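Local coordinates for UPF0135 protein SA1388 (Staphylococcus aureus subsp. aureus, PDB 3LNL) that is of unknown function but binds zinc at a dinuclear centre and assembles into a capped, toroid-shaped homohexamer of the NIF3 family, at residues Lys118-Lys123 with Glu255-Asp260; Arg282-Gly287 with Tyr295-Gln300; Leu31-Glu36 with Arg89-His94. The protein carries 2 engineered substitutions. All coordinates share one frame; numbering follows the deposited sequence.

In the fold
Followed from the N terminus, the chain closes contact 3 first, when segment 89-94, at the end of helix 83-93, returns to segment 31-36, 52 residues lying between them. Contact 1 comes next and closes the longest loop: 131 residues, including the PII-like domain, lie between segments 118-123 and 255-260. Contact 2 follows as a short local closure between strand 279-285 and helix 294-299. The three loops lie in series; none nests in or crosses another. Contacts 1 and 2 touch through Phe-257, Leu-122 and Met-120 against Ile-283 and Ile-285, so strand 279-285 joins them. Contact 3 belongs to the N-terminal NIF3 domain, its nearest atoms about 17 Å from contact 2.

Contact 1: Lys118-Lys123 with Glu255-Asp260; sequences KVMGLK and EDFAAD. Engineered in segment 118-123: Val-119 (natural residue Ala).
The carbonyl O of Met-120 and the carboxylate OD2 of Asp-260 are too far apart to bond directly, and a water spans the gap. It donates to both, at 2.8 Å to Met-120 O and 2.7 Å to Asp-260 OD2. Lys-264 reinforces the bridge: its NZ bonds to the same carbonyl and forms a salt bridge to the same carboxylate oxygen, so each oxygen has two partners. This water also lies in the plane of the Phe-257 ring, at its edge.

The apolar part centres on that ring. Leu-122 CD2 approaches Phe-257 CE1 to 4.0 Å, the two side chains crossing at about a right angle, while Met-120 SD stands 4.4 Å from Phe-257 CZ. Phe-257 CG lies opposite its backbone N (chi1 -176°), a torsion that carries the ring out from the helix to Leu-122 and Met-120. Ile-283 and Val-248 pack on both Leu-122 and Phe-257.

The turn that presents Met-120 and Leu-122 is set by Gly-121, whose phi is 77° and whose N bonds to Lys-118 O at 2.9 Å. Positive phi with two bonds back into the last turn identifies a Schellman motif, here ending helix 112-119 before strand 125-142.

Contact 2: Arg282-Gly287 with Tyr295-Gln300; sequences RIAIIG and YQAVQQ
Apolar contact is confined to two methyl groups, Ala-284 CB on the strand and Ala-297 CB on the helix, which meet at 3.7 Å. Both CB atoms are directed at the opposing segment, and Ala-284 CA and Ala-297 CA are 6.2 Å apart. That separation is the evidence for close approach: with a single methyl on each side, helix 294-299 lies nearly against the backbone of strand 279-285. Phe-305 adds to the apolar surroundings by packing on Ala-297, and Ala-302 does the same for Ala-284. Ile-283 and Ile-285 turn to the other face of the strand, where they meet Leu-122 of contact 1.

The polar approach is longer. Arg-282 NH2 comes within 3.9 Å of Gln-300 O and NH1 within 4.1 Å, beyond hydrogen-bond range, with the carbonyl set obliquely to the guanidinium plane. The arginine chain bends at chi3 (65°), which carries its head group round toward the end of the helix. Any attraction here is therefore probably a diffuse electrostatic one. The side-chain NE2 of Gln-300 is engaged by Asn-129 OD1, an acceptor that Gln-296 NE2 shares.

Backbone bonds fix the two elements separately. In the helix, Gln-300 N reaches Gln-296 O at 2.7 Å and Gln-299 N reaches Tyr-295 O at 3.0 Å. On the strand side, Ala-284 pairs with Val-304 and Val-306 of the parallel neighbour, and Arg-282 N is additionally bound by Asp-303 OD2. No hydrogen bond crosses between 282-287 and 295-300. Strand 279-285, helix 294-299 and parallel strand 304-307 together form a beta-alpha-beta crossover, with the alanine pair at the point where the helix lies against the first strand.

Contact 3: Leu31-Glu36 with Arg89-His94; sequences LLIGDE and RKLIQH. Engineered in segment 31-36: Glu-36 (natural residue Gly).
Ile-33 carries its side of the contact alone, using its two branches on two successive helical residues. Its CD1 meets Leu-91 CD1 at 3.6 Å, and its CG2 meets Ile-92 CG1 at 3.7 Å. In both pairs the side chains cross at about a right angle, so methyl and methylene groups fit across one another instead of running alongside. Chi1 of -62° puts CG1 opposite the carbonyl carbon and CG2 opposite the backbone N, and this aims CD1 at Leu-91 and CG2 at Ile-92. All three residues are buried, and no hydrogen bond crosses between the segments.

Behind this first shell lies the mixed sheet of the N-terminal NIF3 domain, in which strand 30-32 is an edge strand within the chain, antiparallel to 97-100. Leu-32 and Ile-33 both face Leu-98 across that pairing, which makes the site a classic beta bulge; the psi of -37° at Leu-32 is the local departure from extended geometry. The chain turns a corner at Ile-33, and the CB of Ile-33 is directed at the helix. Leu-98 also packs on Leu-91, as do Val-54 of helix 51-60, Leu-71 and Ile-96, while Ile-72 packs on Ile-33.

Farther out, Asn-97 OD1 accepts a hydrogen bond from Asp-35 N, just past the corner. Near the end of the helix, Gln-93 N bonds to Arg-89 O at 2.8 Å and His-94 N to Lys-90 O at 3.0 Å; His-94 is the first residue to leave helical angles. A strand of a neighbouring subunit pairs in a parallel ladder with Ile-33 and Gly-34, so the sheet runs on across the interface. Ile-92 packs on Ile-92 of that neighbouring subunit, and reciprocal bonds link Ile-92 O of each chain to Gln-93 NE2 of the other.

Contact 1: Lys118-Lys123 with Glu255-Asp260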
# COMPACT_ATOMS: atom_id res chain seq x y z
N LYS B 118 -8.40 31.61 24.80
CA LYS B 118 -8.86 32.31 26.00
C LYS B 118 -7.69 32.77 26.85
O LYS B 118 -7.66 33.92 27.24
CB LYS B 118 -9.82 31.41 26.81
CG LYS B 118 -11.23 31.30 26.21
CD LYS B 118 -11.98 32.64 26.31
CE LYS B 118 -13.47 32.52 25.97
NZ LYS B 118 -14.01 33.90 25.62
N VAL B 119 -6.69 31.92 27.06
CA VAL B 119 -5.52 32.33 27.85
C VAL B 119 -4.71 33.44 27.16
O VAL B 119 -4.10 34.28 27.79
CB VAL B 119 -4.62 31.14 28.17
CG1 VAL B 119 -3.40 31.61 28.98
CG2 VAL B 119 -5.36 30.15 28.89
N MET B 120 -4.76 33.47 25.84
CA MET B 120 -4.15 34.56 25.07
C MET B 120 -4.95 35.84 25.02
O MET B 120 -4.45 36.83 24.49
CB MET B 120 -3.88 34.09 23.66
CG MET B 120 -2.86 32.99 23.58
SD MET B 120 -2.72 32.42 21.90
CE MET B 120 -1.91 30.82 22.10
N GLY B 121 -6.15 35.83 25.59
CA GLY B 121 -7.01 37.02 25.62
C GLY B 121 -7.69 37.35 24.32
O GLY B 121 -8.05 38.48 24.10
N LEU B 122 -7.87 36.35 23.46
CA LEU B 122 -8.41 36.59 22.12
C LEU B 122 -9.91 36.62 22.14
O LEU B 122 -10.53 36.15 23.10
CB LEU B 122 -7.94 35.55 21.12
CG LEU B 122 -6.42 35.34 21.09
CD1 LEU B 122 -6.03 34.26 20.09
CD2 LEU B 122 -5.67 36.68 20.85
N LYS B 123 -10.48 37.20 21.08
CA LYS B 123 -11.92 37.39 20.90
C LYS B 123 -12.37 36.62 19.66
O LYS B 123 -11.54 36.15 18.88
CB LYS B 123 -12.25 38.87 20.66
CG LYS B 123 -11.86 39.83 21.78
CD LYS B 123 -12.63 39.56 23.07
CE LYS B 123 -12.32 40.58 24.13
NZ LYS B 123 -13.15 40.27 25.31
N GLU B 255 5.82 40.49 16.39
CA GLU B 255 6.71 40.35 17.53
C GLU B 255 6.04 40.73 18.83
O GLU B 255 6.26 40.08 19.84
CB GLU B 255 7.99 41.16 17.35
CG GLU B 255 7.84 42.60 17.49
CD GLU B 255 9.16 43.34 17.25
OE1 GLU B 255 9.08 44.57 17.04
OE2 GLU B 255 10.24 42.66 17.27
N ASP B 256 5.15 41.71 18.79
CA ASP B 256 4.44 42.12 19.99
C ASP B 256 3.44 41.05 20.42
O ASP B 256 3.29 40.80 21.61
CB ASP B 256 3.72 43.46 19.77
CG ASP B 256 4.69 44.64 19.75
OD1 ASP B 256 5.91 44.48 20.00
OD2 ASP B 256 4.22 45.74 19.51
N PHE B 257 2.77 40.44 19.44
CA PHE B 257 1.88 39.33 19.71
C PHE B 257 2.63 38.14 20.30
O PHE B 257 2.21 37.59 21.32
CB PHE B 257 1.09 38.91 18.47
CG PHE B 257 0.10 37.83 18.75
CD1 PHE B 257 -0.87 38.01 19.74
CD2 PHE B 257 0.14 36.63 18.05
CE1 PHE B 257 -1.76 37.00 20.04
CE2 PHE B 257 -0.79 35.65 18.32
CZ PHE B 257 -1.75 35.85 19.32
N ALA B 258 3.75 37.78 19.68
CA ALA B 258 4.60 36.73 20.23
C ALA B 258 5.00 36.99 21.70
O ALA B 258 4.92 36.08 22.54
CB ALA B 258 5.85 36.49 19.35
N ALA B 259 5.40 38.22 22.00
CA ALA B 259 5.82 38.57 23.38
C ALA B 259 4.68 38.49 24.34
O ALA B 259 4.83 38.06 25.50
CB ALA B 259 6.43 39.97 23.41
N ASP B 260 3.53 38.98 23.89
CA ASP B 260 2.33 38.96 24.74
C ASP B 260 1.92 37.55 25.14
O ASP B 260 1.59 37.28 26.29
CB ASP B 260 1.17 39.63 24.00
CG ASP B 260 0.03 39.91 24.87
OD1 ASP B 260 0.20 40.72 25.81
OD2 ASP B 260 -1.03 39.32 24.66
O HOH W 1 -2.92 38.53 22.91

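Contact 2: Arg282-Gly287 with Tyr295-Gln300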
# COMPACT_ATOMS: atom_id res chain seq x y z
N ARG B 282 -5.95 38.33 12.80
CA ARG B 282 -6.56 37.02 12.90
C ARG B 282 -5.49 35.94 13.12
O ARG B 282 -4.49 35.88 12.41
CB ARG B 282 -7.40 36.72 11.66
CG ARG B 282 -8.37 37.82 11.33
CD ARG B 282 -9.21 37.53 10.09
NE ARG B 282 -10.05 36.38 10.37
CZ ARG B 282 -10.73 35.71 9.45
NH1 ARG B 282 -10.66 36.07 8.17
NH2 ARG B 282 -11.49 34.69 9.82
N ILE B 283 -5.76 35.06 14.07
CA ILE B 283 -4.85 34.09 14.60
C ILE B 283 -5.46 32.69 14.48
O ILE B 283 -6.56 32.46 14.93
CB ILE B 283 -4.59 34.45 16.07
CG1 ILE B 283 -3.95 35.90 16.12
CG2 ILE B 283 -3.61 33.44 16.72
CD1 ILE B 283 -4.49 36.69 17.16
N ALA B 284 -4.76 31.75 13.85
CA ALA B 284 -5.17 30.35 13.88
C ALA B 284 -4.29 29.65 14.92
O ALA B 284 -3.07 29.90 14.95
CB ALA B 284 -4.99 29.72 12.51
N ILE B 285 -4.88 28.78 15.72
CA ILE B 285 -4.17 28.07 16.80
C ILE B 285 -4.45 26.58 16.76
O ILE B 285 -5.60 26.17 16.77
CB ILE B 285 -4.59 28.55 18.18
CG1 ILE B 285 -4.32 30.04 18.39
CG2 ILE B 285 -3.83 27.76 19.28
CD1 ILE B 285 -5.21 30.65 19.50
N ILE B 286 -3.39 25.79 16.64
CA ILE B 286 -3.45 24.35 16.86
C ILE B 286 -2.37 23.99 17.89
O ILE B 286 -1.18 23.95 17.61
CB ILE B 286 -3.33 23.49 15.60
CG1 ILE B 286 -4.45 23.81 14.63
CG2 ILE B 286 -3.39 21.96 16.00
CD1 ILE B 286 -4.38 23.11 13.32
N GLY B 287 -2.80 23.78 19.12
CA GLY B 287 -1.83 23.46 20.16
C GLY B 287 -1.26 22.10 19.93
O GLY B 287 -1.93 21.25 19.40
N TYR B 295 -0.71 26.35 5.87
CA TYR B 295 -1.09 26.89 4.57
C TYR B 295 -2.63 27.03 4.47
O TYR B 295 -3.15 28.03 3.97
CB TYR B 295 -0.48 26.06 3.42
CG TYR B 295 1.01 26.14 3.46
CD1 TYR B 295 1.76 25.16 4.09
CD2 TYR B 295 1.69 27.24 2.90
CE1 TYR B 295 3.17 25.26 4.18
CE2 TYR B 295 3.07 27.35 2.99
CZ TYR B 295 3.81 26.36 3.65
OH TYR B 295 5.17 26.47 3.76
N GLN B 296 -3.34 26.02 4.99
CA GLN B 296 -4.81 26.03 5.03
C GLN B 296 -5.34 27.12 5.97
O GLN B 296 -6.26 27.86 5.63
CB GLN B 296 -5.28 24.65 5.43
CG GLN B 296 -6.74 24.37 5.35
CD GLN B 296 -6.98 22.86 5.38
OE1 GLN B 296 -6.87 22.22 4.35
NE2 GLN B 296 -7.24 22.29 6.58
N ALA B 297 -4.66 27.31 7.10
CA ALA B 297 -4.97 28.40 8.02
C ALA B 297 -4.89 29.75 7.32
O ALA B 297 -5.80 30.59 7.46
CB ALA B 297 -4.08 28.38 9.23
N VAL B 298 -3.82 29.95 6.54
CA VAL B 298 -3.73 31.21 5.79
C VAL B 298 -4.87 31.32 4.77
O VAL B 298 -5.49 32.37 4.66
CB VAL B 298 -2.33 31.42 5.20
CG1 VAL B 298 -2.35 32.62 4.19
CG2 VAL B 298 -1.36 31.63 6.35
N GLN B 299 -5.19 30.23 4.07
CA GLN B 299 -6.33 30.24 3.14
C GLN B 299 -7.63 30.57 3.93
O GLN B 299 -8.52 31.18 3.39
CB GLN B 299 -6.57 28.88 2.45
CG GLN B 299 -5.50 28.24 1.55
CD GLN B 299 -5.51 26.64 1.58
OE1 GLN B 299 -6.57 25.99 1.76
NE2 GLN B 299 -4.31 26.01 1.43
N GLN B 300 -7.74 30.12 5.17
CA GLN B 300 -8.94 30.35 5.99
C GLN B 300 -8.96 31.81 6.56
O GLN B 300 -9.91 32.19 7.21
CB GLN B 300 -9.00 29.29 7.12
CG GLN B 300 -9.33 27.79 6.68
CD GLN B 300 -8.80 26.66 7.63
OE1 GLN B 300 -7.86 26.84 8.46
NE2 GLN B 300 -9.41 25.49 7.52

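Contact 3: Leu31-Glu36 with Arg89-His94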
# COMPACT_ATOMS: atom_id res chain seq x y z
N LEU B 31 -10.71 5.03 28.72
CA LEU B 31 -10.11 4.38 29.92
C LEU B 31 -8.95 3.52 29.43
O LEU B 31 -9.18 2.51 28.80
CB LEU B 31 -11.14 3.52 30.66
CG LEU B 31 -10.64 2.83 31.93
CD1 LEU B 31 -10.18 3.87 32.94
CD2 LEU B 31 -11.71 1.88 32.52
N LEU B 32 -7.72 3.93 29.68
CA LEU B 32 -6.55 3.19 29.19
C LEU B 32 -6.11 2.17 30.23
O LEU B 32 -5.60 1.10 29.89
CB LEU B 32 -5.38 4.13 28.89
CG LEU B 32 -5.65 5.16 27.74
CD1 LEU B 32 -4.34 5.83 27.21
CD2 LEU B 32 -6.47 4.48 26.59
N ILE B 33 -6.20 2.54 31.50
CA ILE B 33 -5.72 1.71 32.57
C ILE B 33 -6.71 1.86 33.70
O ILE B 33 -6.86 2.97 34.22
CB ILE B 33 -4.32 2.11 33.09
CG1 ILE B 33 -3.25 2.00 32.03
CG2 ILE B 33 -3.93 1.16 34.30
CD1 ILE B 33 -1.96 2.76 32.28
N GLY B 34 -7.35 0.76 34.09
CA GLY B 34 -8.21 0.78 35.25
C GLY B 34 -9.37 -0.20 35.22
O GLY B 34 -9.36 -1.19 34.50
N ASP B 35 -10.39 0.11 36.01
CA ASP B 35 -11.52 -0.76 36.27
C ASP B 35 -12.79 0.09 36.29
O ASP B 35 -12.95 0.96 37.15
CB ASP B 35 -11.31 -1.40 37.63
CG ASP B 35 -12.35 -2.42 37.95
OD1 ASP B 35 -13.42 -2.45 37.31
OD2 ASP B 35 -12.03 -3.29 38.78
N GLU B 36 -13.68 -0.16 35.33
CA GLU B 36 -14.96 0.59 35.19
C GLU B 36 -15.83 0.54 36.45
O GLU B 36 -16.62 1.46 36.73
CB GLU B 36 -15.77 -0.04 34.03
CG GLU B 36 -15.04 0.03 32.66
CD GLU B 36 -15.43 1.21 31.81
OE1 GLU B 36 -16.28 2.04 32.20
OE2 GLU B 36 -14.90 1.31 30.69
N ARG B 89 2.82 0.20 35.80
CA ARG B 89 2.82 -0.71 36.96
C ARG B 89 2.44 0.02 38.26
O ARG B 89 1.70 -0.52 39.07
CB ARG B 89 4.18 -1.42 37.14
CG ARG B 89 4.56 -2.35 35.96
CD ARG B 89 6.02 -2.76 35.96
NE ARG B 89 6.36 -3.41 37.21
CZ ARG B 89 6.11 -4.68 37.53
NH1 ARG B 89 5.58 -5.56 36.64
NH2 ARG B 89 6.44 -5.11 38.71
N LYS B 90 2.92 1.23 38.44
CA LYS B 90 2.58 1.97 39.64
C LYS B 90 1.08 2.29 39.69
O LYS B 90 0.48 2.18 40.75
CB LYS B 90 3.46 3.22 39.80
CG LYS B 90 3.26 3.93 41.19
CD LYS B 90 4.56 4.46 41.75
CE LYS B 90 4.50 4.84 43.22
NZ LYS B 90 5.74 5.64 43.47
N LEU B 91 0.49 2.66 38.55
CA LEU B 91 -0.97 2.94 38.45
C LEU B 91 -1.73 1.70 38.91
O LEU B 91 -2.61 1.76 39.76
CB LEU B 91 -1.38 3.31 37.00
CG LEU B 91 -0.90 4.69 36.54
CD1 LEU B 91 -0.88 4.89 34.98
CD2 LEU B 91 -1.74 5.77 37.26
N ILE B 92 -1.33 0.56 38.34
CA ILE B 92 -2.02 -0.67 38.60
C ILE B 92 -1.85 -1.11 40.05
O ILE B 92 -2.79 -1.52 40.72
CB ILE B 92 -1.59 -1.77 37.59
CG1 ILE B 92 -2.08 -1.38 36.20
CG2 ILE B 92 -2.18 -3.13 38.01
CD1 ILE B 92 -1.46 -2.21 35.00
N GLN B 93 -0.65 -0.99 40.54
CA GLN B 93 -0.39 -1.48 41.84
C GLN B 93 -1.10 -0.64 42.92
O GLN B 93 -1.43 -1.18 43.97
CB GLN B 93 1.11 -1.54 42.08
CG GLN B 93 1.67 -2.76 41.37
CD GLN B 93 3.08 -3.05 41.69
OE1 GLN B 93 3.90 -2.14 41.74
NE2 GLN B 93 3.41 -4.36 41.81
N HIS B 94 -1.34 0.64 42.63
CA HIS B 94 -2.08 1.52 43.53
C HIS B 94 -3.54 1.70 43.18
O HIS B 94 -4.19 2.59 43.71
CB HIS B 94 -1.38 2.88 43.58
CG HIS B 94 -0.07 2.83 44.30
ND1 HIS B 94 0.05 3.13 45.65
CD2 HIS B 94 1.16 2.43 43.88
CE1 HIS B 94 1.31 2.95 46.01
NE2 HIS B 94 2.00 2.51 44.97